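PDB 2ZOU: spondin-1 from Homo sapiens, which is a secreted extracellular-matrix glycoprotein that probably acts in cell adhesion and probably promotes growth of vascular smooth muscle cells. Local coordinates for residues A74-I80 / Q107-P113; G118-A124 / L140-E146; S51-F56 / S125-K129; E23-E29 / Y41-A47. All coordinates share one frame; numbering follows the deposited sequence.

Contact 1: A74-I80 / Q107-P113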
# COMPACT_ATOMS: atom_id res chain seq x y z
N ALA A 74 4.95 -4.85 -8.09
CA ALA A 74 4.21 -6.07 -8.40
C ALA A 74 2.71 -5.81 -8.43
O ALA A 74 2.18 -5.06 -7.60
CB ALA A 74 4.53 -7.12 -7.36
N GLY A 75 2.03 -6.43 -9.39
CA GLY A 75 0.58 -6.33 -9.50
C GLY A 75 0.15 -4.99 -10.06
O GLY A 75 0.99 -4.19 -10.49
N THR A 76 -1.16 -4.75 -10.01
CA THR A 76 -1.78 -3.56 -10.58
C THR A 76 -2.79 -3.01 -9.57
O THR A 76 -3.73 -3.70 -9.18
CB THR A 76 -2.53 -3.93 -11.89
OG1 THR A 76 -1.57 -4.28 -12.88
CG2 THR A 76 -3.40 -2.76 -12.42
N PHE A 77 -2.58 -1.78 -9.14
CA PHE A 77 -3.61 -1.09 -8.38
C PHE A 77 -4.71 -0.56 -9.29
O PHE A 77 -4.47 -0.17 -10.43
CB PHE A 77 -3.03 0.05 -7.57
CG PHE A 77 -2.16 -0.40 -6.44
CD1 PHE A 77 -2.71 -0.92 -5.27
CD2 PHE A 77 -0.78 -0.25 -6.53
CE1 PHE A 77 -1.89 -1.31 -4.20
CE2 PHE A 77 0.05 -0.65 -5.47
CZ PHE A 77 -0.50 -1.17 -4.31
N GLN A 78 -5.93 -0.54 -8.75
CA GLN A 78 -7.08 0.05 -9.41
C GLN A 78 -7.83 0.97 -8.45
O GLN A 78 -8.22 0.55 -7.36
CB GLN A 78 -8.01 -1.03 -9.95
CG GLN A 78 -9.20 -0.45 -10.72
CD GLN A 78 -10.13 -1.50 -11.25
OE1 GLN A 78 -10.07 -2.66 -10.84
NE2 GLN A 78 -11.01 -1.11 -12.15
N ILE A 79 -8.02 2.22 -8.85
CA ILE A 79 -8.69 3.21 -8.03
C ILE A 79 -10.16 2.84 -7.86
O ILE A 79 -10.85 2.47 -8.81
CB ILE A 79 -8.54 4.63 -8.65
CG1 ILE A 79 -7.06 5.02 -8.77
CG2 ILE A 79 -9.36 5.68 -7.89
CD1 ILE A 79 -6.29 5.12 -7.46
N ILE A 80 -10.63 2.91 -6.62
CA ILE A 80 -12.05 2.76 -6.31
C ILE A 80 -12.72 4.13 -6.13
O ILE A 80 -13.76 4.41 -6.74
CB ILE A 80 -12.23 1.90 -5.03
CG1 ILE A 80 -11.66 0.50 -5.24
CG2 ILE A 80 -13.71 1.84 -4.59
CD1 ILE A 80 -11.59 -0.35 -3.98
N GLN A 107 -9.34 3.01 0.48
CA GLN A 107 -9.37 1.66 -0.08
C GLN A 107 -9.03 1.71 -1.55
O GLN A 107 -9.32 2.70 -2.22
CB GLN A 107 -10.77 1.05 0.07
CG GLN A 107 -11.85 1.94 -0.51
CD GLN A 107 -13.24 1.38 -0.39
OE1 GLN A 107 -13.47 0.31 0.19
NE2 GLN A 107 -14.20 2.11 -0.93
N VAL A 108 -8.39 0.65 -2.03
CA VAL A 108 -8.03 0.51 -3.44
C VAL A 108 -8.06 -0.97 -3.78
O VAL A 108 -7.95 -1.80 -2.87
CB VAL A 108 -6.63 1.12 -3.68
CG1 VAL A 108 -5.52 0.26 -3.04
CG2 VAL A 108 -6.40 1.40 -5.17
N PHE A 109 -8.24 -1.33 -5.04
CA PHE A 109 -8.01 -2.71 -5.44
C PHE A 109 -6.55 -2.91 -5.78
O PHE A 109 -5.90 -2.02 -6.34
CB PHE A 109 -8.85 -3.09 -6.65
CG PHE A 109 -10.31 -3.25 -6.37
CD1 PHE A 109 -10.75 -4.19 -5.43
CD2 PHE A 109 -11.26 -2.48 -7.05
CE1 PHE A 109 -12.11 -4.34 -5.16
CE2 PHE A 109 -12.62 -2.64 -6.79
CZ PHE A 109 -13.03 -3.57 -5.84
N TRP A 110 -6.07 -4.11 -5.47
CA TRP A 110 -4.78 -4.60 -5.94
C TRP A 110 -5.02 -5.93 -6.63
O TRP A 110 -5.56 -6.86 -6.03
CB TRP A 110 -3.80 -4.76 -4.79
CG TRP A 110 -2.46 -5.28 -5.22
CD1 TRP A 110 -1.49 -4.60 -5.88
CD2 TRP A 110 -1.95 -6.59 -4.99
NE1 TRP A 110 -0.40 -5.40 -6.09
CE2 TRP A 110 -0.66 -6.64 -5.55
CE3 TRP A 110 -2.47 -7.74 -4.36
CZ2 TRP A 110 0.14 -7.79 -5.49
CZ3 TRP A 110 -1.68 -8.88 -4.32
CH2 TRP A 110 -0.38 -8.89 -4.86
N ILE A 111 -4.65 -6.00 -7.90
CA ILE A 111 -4.84 -7.19 -8.71
C ILE A 111 -3.54 -7.97 -8.71
O ILE A 111 -2.49 -7.44 -9.12
CB ILE A 111 -5.25 -6.83 -10.15
CG1 ILE A 111 -6.49 -5.93 -10.13
CG2 ILE A 111 -5.46 -8.13 -10.97
CD1 ILE A 111 -6.88 -5.34 -11.50
N ALA A 112 -3.58 -9.21 -8.22
CA ALA A 112 -2.38 -9.98 -7.97
C ALA A 112 -1.66 -10.37 -9.26
O ALA A 112 -2.29 -10.65 -10.28
CB ALA A 112 -2.70 -11.23 -7.14
N PRO A 113 -0.32 -10.41 -9.19
CA PRO A 113 0.50 -10.65 -10.38
C PRO A 113 0.56 -12.13 -10.82
O PRO A 113 0.09 -13.00 -10.09
CB PRO A 113 1.89 -10.20 -9.92
CG PRO A 113 1.90 -10.53 -8.46
CD PRO A 113 0.50 -10.18 -7.98
O HOH W 1 -9.44 4.17 -4.46
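Phe77 and Trp110 meet at the apolar centre of this contact, as a non-hydrogen-bonded pair of two antiparallel strands. Trp110 CD1 lies over one face of the phenyl ring, toward its rim and 3.7 Å from Phe77 CE1. The two planes are inclined at 54°, an oblique pairing that is neither a stack nor a T-shape. With CG anti to the backbone N (chi1 179°), the indole of Trp110 extends along the strand toward Ala74 and Gly75, just ahead of strand 76-79. There Trp110 NE1 donates to Ala74 O at 3.0 Å, in the plane of the indole, and this nearly straight bond satisfies the ring N-H and fixes the rotation of the side chain. Gly75, without a side chain, passes close by, its CA 3.7 Å from Trp110 NE1.

On the other face of the sheet, the Phe109 ring is topped by Ile80. Its CD1 sits over the ring centre, 3.7 Å from the Phe109 centroid, in a CH-pi contact. The extended Gln78 runs beside Phe109 in the same direction. Two backbone bonds join Thr76 to Ile111 and two more join Gln78 to Phe109.

At the polar edge a water bridges the two segments, accepting from Ile80 N at 2.8 Å and donating to Gln107 O. The amide of Gln107 turns to Arg42, Arg105 and Asp81. Strand 76-79 is one of the two edge strands of a four-stranded antiparallel sheet, and Phe77 and Trp110 face inward onto strand 55-62 of the opposing sheet, as expected of the reeler-domain beta-sandwich.

Contact 2: G118-A124 / L140-E146. With EDO (1,2-ethanediol), chain F.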
# COMPACT_ATOMS: atom_id res chain seq x y z
N GLY A 118 6.50 -14.35 -7.04
CA GLY A 118 7.02 -14.53 -5.70
C GLY A 118 6.32 -13.67 -4.66
O GLY A 118 5.26 -13.07 -4.89
N CYS A 119 6.92 -13.61 -3.48
CA CYS A 119 6.34 -12.89 -2.36
C CYS A 119 6.26 -11.41 -2.66
O CYS A 119 7.21 -10.82 -3.18
CB CYS A 119 7.14 -13.12 -1.08
SG CYS A 119 7.05 -14.81 -0.47
N VAL A 120 5.12 -10.81 -2.32
CA VAL A 120 4.88 -9.39 -2.53
C VAL A 120 4.69 -8.70 -1.16
O VAL A 120 4.06 -9.25 -0.26
CB VAL A 120 3.64 -9.17 -3.41
CG1 VAL A 120 3.24 -7.70 -3.44
CG2 VAL A 120 3.88 -9.71 -4.81
N ILE A 121 5.26 -7.50 -1.03
CA ILE A 121 5.09 -6.69 0.17
C ILE A 121 4.28 -5.46 -0.15
O ILE A 121 4.72 -4.59 -0.92
CB ILE A 121 6.45 -6.22 0.76
CG1 ILE A 121 7.49 -7.35 0.81
CG2 ILE A 121 6.23 -5.60 2.14
CD1 ILE A 121 7.17 -8.49 1.79
N LEU A 122 3.08 -5.39 0.43
CA LEU A 122 2.26 -4.20 0.36
C LEU A 122 2.69 -3.31 1.49
O LEU A 122 2.74 -3.77 2.62
CB LEU A 122 0.78 -4.57 0.54
CG LEU A 122 0.19 -5.51 -0.51
CD1 LEU A 122 -1.20 -5.99 -0.10
CD2 LEU A 122 0.12 -4.79 -1.83
N LYS A 123 2.99 -2.05 1.19
CA LYS A 123 3.58 -1.13 2.16
C LYS A 123 3.01 0.27 2.04
O LYS A 123 2.82 0.78 0.95
CB LYS A 123 5.09 -1.02 1.94
CG LYS A 123 5.95 -2.07 2.59
CD LYS A 123 7.31 -2.14 1.92
CE LYS A 123 8.20 -0.98 2.29
NZ LYS A 123 9.60 -1.28 1.87
N ALA A 124 2.78 0.91 3.18
CA ALA A 124 2.28 2.27 3.19
C ALA A 124 3.07 3.17 4.12
O ALA A 124 3.68 2.72 5.08
CB ALA A 124 0.82 2.29 3.57
N LEU A 140 1.77 -1.16 8.95
CA LEU A 140 1.54 -0.63 7.60
C LEU A 140 2.24 -1.46 6.52
O LEU A 140 2.46 -0.98 5.42
CB LEU A 140 1.96 0.84 7.54
CG LEU A 140 0.97 1.82 8.18
CD1 LEU A 140 1.54 3.23 8.09
CD2 LEU A 140 -0.38 1.78 7.53
N THR A 141 2.56 -2.70 6.84
CA THR A 141 3.25 -3.59 5.90
C THR A 141 2.61 -4.97 5.94
O THR A 141 2.39 -5.54 7.02
CB THR A 141 4.74 -3.67 6.25
OG1 THR A 141 5.27 -2.34 6.28
CG2 THR A 141 5.55 -4.55 5.26
N LYS A 142 2.30 -5.52 4.77
CA LYS A 142 1.72 -6.86 4.69
C LYS A 142 2.37 -7.67 3.59
O LYS A 142 2.46 -7.22 2.46
CB LYS A 142 0.20 -6.80 4.47
CG LYS A 142 -0.48 -8.18 4.45
CD LYS A 142 -0.45 -8.90 5.79
CE LYS A 142 -1.04 -10.33 5.70
NZ LYS A 142 -0.05 -11.39 5.31
N LYS A 143 2.84 -8.85 3.96
CA LYS A 143 3.47 -9.77 3.02
C LYS A 143 2.45 -10.78 2.54
O LYS A 143 1.75 -11.39 3.36
CB LYS A 143 4.64 -10.49 3.71
CG LYS A 143 5.31 -11.56 2.86
CD LYS A 143 6.21 -12.48 3.68
CE LYS A 143 7.43 -11.77 4.23
NZ LYS A 143 8.55 -12.75 4.38
N LEU A 144 2.36 -10.95 1.22
CA LEU A 144 1.56 -12.01 0.62
C LEU A 144 2.39 -12.80 -0.37
O LEU A 144 2.98 -12.23 -1.29
CB LEU A 144 0.34 -11.46 -0.14
CG LEU A 144 -0.86 -10.95 0.65
CD1 LEU A 144 -1.84 -10.31 -0.31
CD2 LEU A 144 -1.55 -12.05 1.46
N CYS A 145 2.41 -14.11 -0.17
CA CYS A 145 3.15 -14.97 -1.08
C CYS A 145 2.19 -15.78 -1.93
O CYS A 145 0.98 -15.69 -1.76
CB CYS A 145 4.12 -15.86 -0.29
SG CYS A 145 5.33 -14.86 0.67
N GLU A 146 2.71 -16.53 -2.89
CA GLU A 146 1.90 -17.49 -3.63
C GLU A 146 1.63 -18.73 -2.76
O GLU A 146 2.28 -18.92 -1.74
CB GLU A 146 2.64 -17.90 -4.92
CG GLU A 146 3.06 -16.73 -5.81
CD GLU A 146 3.84 -17.17 -7.05
OE1 GLU A 146 3.28 -17.90 -7.90
OE2 GLU A 146 5.03 -16.78 -7.17
C1 EDO F . 5.17 1.61 8.55
O1 EDO F . 5.00 2.59 7.53
C2 EDO F . 5.64 2.24 9.85
O2 EDO F . 5.11 1.52 10.96
O HOH W 2 5.39 0.43 5.42
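Leu140 opens the contact by accepting a hydrogen bond from Ala124 N through its carbonyl oxygen, and its CD2 lies 4.2 Å from Ala124 CB. Thr141 follows on the opposite face, where its CG2 presses on Ile121 CG2 at 3.4 Å, tighter than usual for two carbons. The same methyl lies beside Lys123 CG, the two side chains pointing the same way. Thr141 OG1 takes a hydrogen bond from a water that also donates to Ala124 O, and it is further bonded to Gln135 O.

Lys142 and Leu122 form a hydrogen-bonded pair, with both backbone bonds at 2.8 Å between N and O of the two residues. The lysine chain curls back, so that Lys142 NZ donates to Lys143 O at 2.7 Å. Lys143 lays its aliphatic part on Ile121, CG to Ile121 CD1 3.7 Å, while its ammonium group forms a salt bridge with Glu63. Leu144 is the hydrogen-bonded partner of Val120.

Just beyond the last bridge, Cys145 SG is joined to Cys119 SG in a disulfide whose chi3 of 109° is positive and somewhat wide of a right angle. Both sulfurs stand anti to their own carbonyl carbons, beside the backbone N. Glu146 then extends to Gly118, whose N donates to Glu146 OE2 at 2.8 Å, on the anti side and 31° out of the carboxylate plane; OE1 is held by Gly116 N.

Strand 131-144 forms one border of the five-stranded sheet, with 120-127 between it and 55-62. Leu122 packs on strands 24-28 and 40-47 of the other sheet, Ala124 on Leu45 and Leu140 on Phe24.

Contact 3: S51-F56 / S125-K129. With EDO (1,2-ethanediol), chain D.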
# COMPACT_ATOMS: atom_id res chain seq x y z
N SER A 51 -7.20 8.94 15.63
CA SER A 51 -6.23 9.36 14.62
C SER A 51 -6.83 9.52 13.23
O SER A 51 -7.95 9.07 12.94
CB SER A 51 -5.03 8.40 14.59
OG SER A 51 -4.37 8.38 15.86
N TYR A 52 -6.05 10.17 12.37
CA TYR A 52 -6.41 10.39 10.98
C TYR A 52 -5.12 10.57 10.21
O TYR A 52 -4.04 10.73 10.81
CB TYR A 52 -7.30 11.64 10.84
CG TYR A 52 -6.66 12.87 11.44
CD1 TYR A 52 -5.78 13.66 10.69
CD2 TYR A 52 -6.89 13.21 12.78
CE1 TYR A 52 -5.16 14.77 11.25
CE2 TYR A 52 -6.27 14.33 13.34
CZ TYR A 52 -5.41 15.10 12.57
OH TYR A 52 -4.80 16.20 13.10
N PHE A 53 -5.21 10.54 8.89
CA PHE A 53 -4.07 10.91 8.06
C PHE A 53 -4.50 11.93 7.02
O PHE A 53 -5.63 11.91 6.54
CB PHE A 53 -3.38 9.68 7.45
CG PHE A 53 -4.31 8.74 6.75
CD1 PHE A 53 -4.98 7.74 7.46
CD2 PHE A 53 -4.50 8.81 5.37
CE1 PHE A 53 -5.84 6.84 6.82
CE2 PHE A 53 -5.38 7.94 4.71
CZ PHE A 53 -6.02 6.93 5.44
N ARG A 54 -3.60 12.85 6.70
CA ARG A 54 -3.87 13.88 5.70
C ARG A 54 -3.26 13.50 4.36
O ARG A 54 -3.59 14.09 3.33
CB ARG A 54 -3.36 15.23 6.19
CG ARG A 54 -4.19 15.82 7.32
CD ARG A 54 -3.72 17.21 7.74
NE ARG A 54 -2.35 17.19 8.26
CZ ARG A 54 -1.29 17.70 7.64
NH1 ARG A 54 -1.42 18.33 6.47
NH2 ARG A 54 -0.10 17.61 8.20
N GLY A 55 -2.37 12.53 4.38
CA GLY A 55 -1.71 12.03 3.18
C GLY A 55 -1.17 10.64 3.38
O GLY A 55 -0.93 10.19 4.51
N PHE A 56 -0.96 9.92 2.29
CA PHE A 56 -0.44 8.56 2.34
C PHE A 56 0.22 8.20 1.03
O PHE A 56 -0.04 8.83 -0.01
CB PHE A 56 -1.54 7.54 2.68
CG PHE A 56 -2.43 7.22 1.51
CD1 PHE A 56 -2.15 6.14 0.67
CD2 PHE A 56 -3.51 8.04 1.20
CE1 PHE A 56 -2.96 5.89 -0.44
CE2 PHE A 56 -4.33 7.79 0.11
CZ PHE A 56 -4.06 6.72 -0.72
N SER A 125 3.04 4.45 3.79
CA SER A 125 3.57 5.53 4.61
C SER A 125 2.45 6.53 4.78
O SER A 125 1.64 6.70 3.85
CB SER A 125 4.76 6.16 3.91
OG SER A 125 5.19 7.32 4.58
N ILE A 126 2.37 7.20 5.93
CA ILE A 126 1.33 8.23 6.12
C ILE A 126 1.88 9.52 6.73
O ILE A 126 2.98 9.53 7.31
CB ILE A 126 0.09 7.74 6.97
CG1 ILE A 126 0.45 7.57 8.45
CG2 ILE A 126 -0.61 6.50 6.34
CD1 ILE A 126 0.26 8.80 9.32
N VAL A 127 1.10 10.59 6.62
CA VAL A 127 1.32 11.81 7.42
C VAL A 127 0.07 12.24 8.19
O VAL A 127 -1.02 12.26 7.63
CB VAL A 127 1.89 13.00 6.58
CG1 VAL A 127 1.00 13.34 5.40
CG2 VAL A 127 2.12 14.23 7.47
N GLN A 128 0.25 12.56 9.48
CA GLN A 128 -0.81 13.15 10.34
C GLN A 128 -0.30 14.50 10.84
O GLN A 128 -0.63 15.53 10.26
CB GLN A 128 -1.18 12.21 11.51
CG GLN A 128 -2.34 12.71 12.40
CD GLN A 128 -2.77 11.75 13.52
OE1 GLN A 128 -3.73 12.02 14.24
NE2 GLN A 128 -2.04 10.66 13.69
N LYS A 129 0.51 14.48 11.90
CA LYS A 129 1.30 15.64 12.36
C LYS A 129 2.78 15.26 12.44
O LYS A 129 3.63 16.06 12.88
CB LYS A 129 0.77 16.16 13.70
CG LYS A 129 -0.64 16.74 13.61
CD LYS A 129 -0.95 17.66 14.76
CE LYS A 129 -2.40 18.09 14.74
NZ LYS A 129 -2.65 19.15 15.75
C1 EDO D . 4.22 10.60 3.69
O1 EDO D . 5.22 9.66 3.29
C2 EDO D . 2.85 10.12 3.22
O2 EDO D . 2.86 9.93 1.79
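Arg54 and Gly55 both lie opposite Val127, a classic beta bulge in an antiparallel pairing. Arg54 N donates to Val127 O at 2.8 Å, whereas Val127 N reaches Gly55 O from 40° above the carbonyl plane. Beyond the bulge, Phe56 and Ile126 continue as a non-hydrogen-bonded pair, their CA atoms 4.2 Å apart. Val127 CG1 rests on the backbone of Gly55, 3.6 Å from Gly55 N, where the glycine offers no side chain of its own.

Gln128 carries most of the side-chain contact. Its CG stands anti to the backbone N (chi1 -177°) and the chain is fully extended, which carries it across the Tyr52 ring at about a right angle. CG makes a CH-pi contact 3.9 Å from the Tyr52 centroid, and Gln128 OE1 lies above the rim of the same face, 3.5 Å from Tyr52 CE2. Amide and ring planes are 69° apart, so the amide does not stack. The carbonyl oxygen of Gln128 is gripped side-on by Arg54, through NE at 3.1 Å and NH2 at 3.0 Å from Gln128 O, both nearly within the guanidinium plane. On the inner face, Phe53 CB packs on Ile126 CB at 4.0 Å.

Ser51 is tied to Glu23 through its hydroxyl. The bulge marks where the incoming loop joins strand 55-62, the middle strand of the five-stranded sheet, at one end of the beta-sandwich.

Contact 4: E23-E29 / Y41-A47. With EDO (1,2-ethanediol), chain E.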
# COMPACT_ATOMS: atom_id res chain seq x y z
N GLU A 23 -0.97 3.09 15.17
CA GLU A 23 -2.42 3.03 15.12
C GLU A 23 -2.96 2.99 13.68
O GLU A 23 -4.18 2.96 13.46
CB GLU A 23 -3.05 4.20 15.87
CG GLU A 23 -2.93 5.49 15.15
CD GLU A 23 -1.71 6.30 15.53
OE1 GLU A 23 -0.60 5.73 15.68
OE2 GLU A 23 -1.86 7.54 15.66
N PHE A 24 -2.05 2.98 12.70
CA PHE A 24 -2.45 2.93 11.30
C PHE A 24 -2.22 1.52 10.79
O PHE A 24 -1.16 0.94 11.03
CB PHE A 24 -1.63 3.92 10.47
CG PHE A 24 -1.79 5.33 10.91
CD1 PHE A 24 -2.87 6.09 10.48
CD2 PHE A 24 -0.88 5.89 11.80
CE1 PHE A 24 -3.03 7.41 10.91
CE2 PHE A 24 -1.05 7.22 12.24
CZ PHE A 24 -2.11 7.97 11.78
N SER A 25 -3.22 0.97 10.11
CA SER A 25 -3.17 -0.44 9.68
C SER A 25 -3.39 -0.57 8.19
O SER A 25 -4.34 0.00 7.67
CB SER A 25 -4.26 -1.25 10.38
OG SER A 25 -4.00 -1.33 11.76
N LEU A 26 -2.54 -1.36 7.54
CA LEU A 26 -2.75 -1.74 6.14
C LEU A 26 -3.25 -3.17 6.14
O LEU A 26 -2.59 -4.06 6.69
CB LEU A 26 -1.43 -1.64 5.38
CG LEU A 26 -1.53 -1.87 3.86
CD1 LEU A 26 -2.34 -0.77 3.19
CD2 LEU A 26 -0.16 -1.92 3.27
N ARG A 27 -4.43 -3.39 5.59
CA ARG A 27 -5.06 -4.70 5.61
C ARG A 27 -5.53 -5.06 4.23
O ARG A 27 -5.68 -4.21 3.37
CB ARG A 27 -6.23 -4.73 6.58
CG ARG A 27 -5.84 -4.37 8.00
CD ARG A 27 -6.78 -4.93 9.01
NE ARG A 27 -6.80 -6.40 8.99
CZ ARG A 27 -7.35 -7.14 9.94
NH1 ARG A 27 -7.90 -6.57 11.01
NH2 ARG A 27 -7.33 -8.46 9.84
N VAL A 28 -5.77 -6.34 4.03
CA VAL A 28 -6.46 -6.80 2.84
C VAL A 28 -7.75 -7.47 3.32
O VAL A 28 -7.72 -8.39 4.17
CB VAL A 28 -5.61 -7.80 2.07
CG1 VAL A 28 -6.37 -8.29 0.84
CG2 VAL A 28 -4.30 -7.11 1.63
N GLU A 29 -8.88 -6.99 2.81
CA GLU A 29 -10.18 -7.52 3.23
C GLU A 29 -10.24 -9.03 2.97
O GLU A 29 -9.83 -9.49 1.89
CB GLU A 29 -11.32 -6.82 2.50
CG GLU A 29 -11.57 -5.39 2.99
CD GLU A 29 -12.86 -4.77 2.46
OE1 GLU A 29 -13.52 -5.39 1.58
OE2 GLU A 29 -13.23 -3.68 2.94
N TYR A 41 -7.95 -7.92 -4.94
CA TYR A 41 -8.06 -7.79 -3.49
C TYR A 41 -8.34 -6.36 -3.10
O TYR A 41 -7.83 -5.43 -3.74
CB TYR A 41 -6.75 -8.25 -2.82
CG TYR A 41 -6.48 -9.71 -3.07
CD1 TYR A 41 -7.03 -10.69 -2.25
CD2 TYR A 41 -5.70 -10.12 -4.16
CE1 TYR A 41 -6.80 -12.03 -2.48
CE2 TYR A 41 -5.48 -11.47 -4.43
CZ TYR A 41 -6.01 -12.42 -3.57
OH TYR A 41 -5.79 -13.75 -3.87
N ARG A 42 -9.16 -6.17 -2.08
CA ARG A 42 -9.42 -4.81 -1.61
C ARG A 42 -8.48 -4.48 -0.45
O ARG A 42 -8.55 -5.08 0.63
CB ARG A 42 -10.89 -4.59 -1.23
CG ARG A 42 -11.21 -3.11 -1.02
CD ARG A 42 -12.67 -2.87 -0.66
NE ARG A 42 -13.59 -3.30 -1.70
CZ ARG A 42 -14.51 -2.52 -2.27
NH1 ARG A 42 -14.64 -1.25 -1.90
NH2 ARG A 42 -15.30 -3.04 -3.20
N VAL A 43 -7.55 -3.58 -0.72
CA VAL A 43 -6.54 -3.14 0.24
C VAL A 43 -7.07 -1.90 0.96
O VAL A 43 -7.57 -0.97 0.32
CB VAL A 43 -5.19 -2.83 -0.44
CG1 VAL A 43 -4.14 -2.39 0.59
CG2 VAL A 43 -4.69 -4.06 -1.20
N THR A 44 -6.96 -1.89 2.28
CA THR A 44 -7.46 -0.76 3.06
C THR A 44 -6.35 -0.20 3.95
O THR A 44 -5.51 -0.95 4.48
CB THR A 44 -8.65 -1.17 3.93
OG1 THR A 44 -8.22 -2.13 4.89
CG2 THR A 44 -9.76 -1.77 3.09
N LEU A 45 -6.37 1.11 4.11
CA LEU A 45 -5.48 1.80 5.05
C LEU A 45 -6.38 2.56 6.01
O LEU A 45 -7.17 3.38 5.58
CB LEU A 45 -4.59 2.78 4.28
CG LEU A 45 -3.51 3.53 5.01
CD1 LEU A 45 -2.60 2.62 5.77
CD2 LEU A 45 -2.72 4.29 3.97
N SER A 46 -6.26 2.26 7.29
CA SER A 46 -7.17 2.85 8.28
C SER A 46 -6.44 3.34 9.52
O SER A 46 -5.38 2.81 9.88
CB SER A 46 -8.15 1.77 8.78
OG SER A 46 -8.69 0.95 7.76
N ALA A 47 -7.02 4.36 10.16
CA ALA A 47 -6.49 4.93 11.39
C ALA A 47 -7.40 4.56 12.54
O ALA A 47 -8.60 4.78 12.44
CB ALA A 47 -6.45 6.46 11.26
C1 EDO E . -6.62 1.02 12.12
O1 EDO E . -5.52 0.63 12.94
C2 EDO E . -7.88 0.22 12.42
O2 EDO E . -8.81 1.01 13.17
O HOH W 3 -7.02 -1.11 7.22
O HOH W 4 -10.37 -8.36 -0.70
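Phe24 receives Ala47 CB obliquely at its ring, 3.6 Å from Phe24 CE1, while CG of the adjacent Glu23 lies over one face toward the rim. Val28 CG1 comes up against the root of the Tyr41 side chain, 3.7 Å from Tyr41 CB and oblique to the ring. The carboxylate of Glu29 and the guanidinium of Arg42 run side by side with planes only 15° apart. The salt bridge is long, Glu29 OE1 lying 3.9 Å from Arg42 NE and well out of the guanidinium plane, so the charged groups attract with no N-H pointing at the oxygen; Arg42 NH1 bonds instead to Gln107 OE1.

These pairs belong to a beta hairpin, strands 24-28 and 40-47, held by five backbone hydrogen bonds from Ser25-Ser46 to Glu29-Arg42. On its inner face Leu26 has CG anti to the backbone N (chi1 -174°), which swings CD1 across the hairpin to 3.6 Å from Val43 CG1. Leu26 and Val28 also touch Leu122 of the opposing sheet. On the outer face a water bonds Ser25 O, Thr44 OG1 and Ser46 OG, its oxygen 2.8 Å from Thr44 OG1. A second water donates to Glu29 O and accepts from Arg42 N.

In the fold
From the N terminus, contact 4 closes first, joining residues 23-29 and 41-47 into a hairpin before any other contact begins. The chain then enters 51-56, whose partner 125-129 arrives much later, so contact 3 closes a long loop with contact 1 nested inside it. Contact 2 starts at 118-124, within that loop, and closes at 140-146 beyond it, crossing contact 3. Contacts 1 and 4 belong to one sheet, where strands 105-111 and 40-47 are neighbours; contacts 2 and 3 share strand 120-127 of the other. Between the sheets, Trp110 packs on Val120 and Leu122, and both Leu140 and Ile126 pack on Phe24.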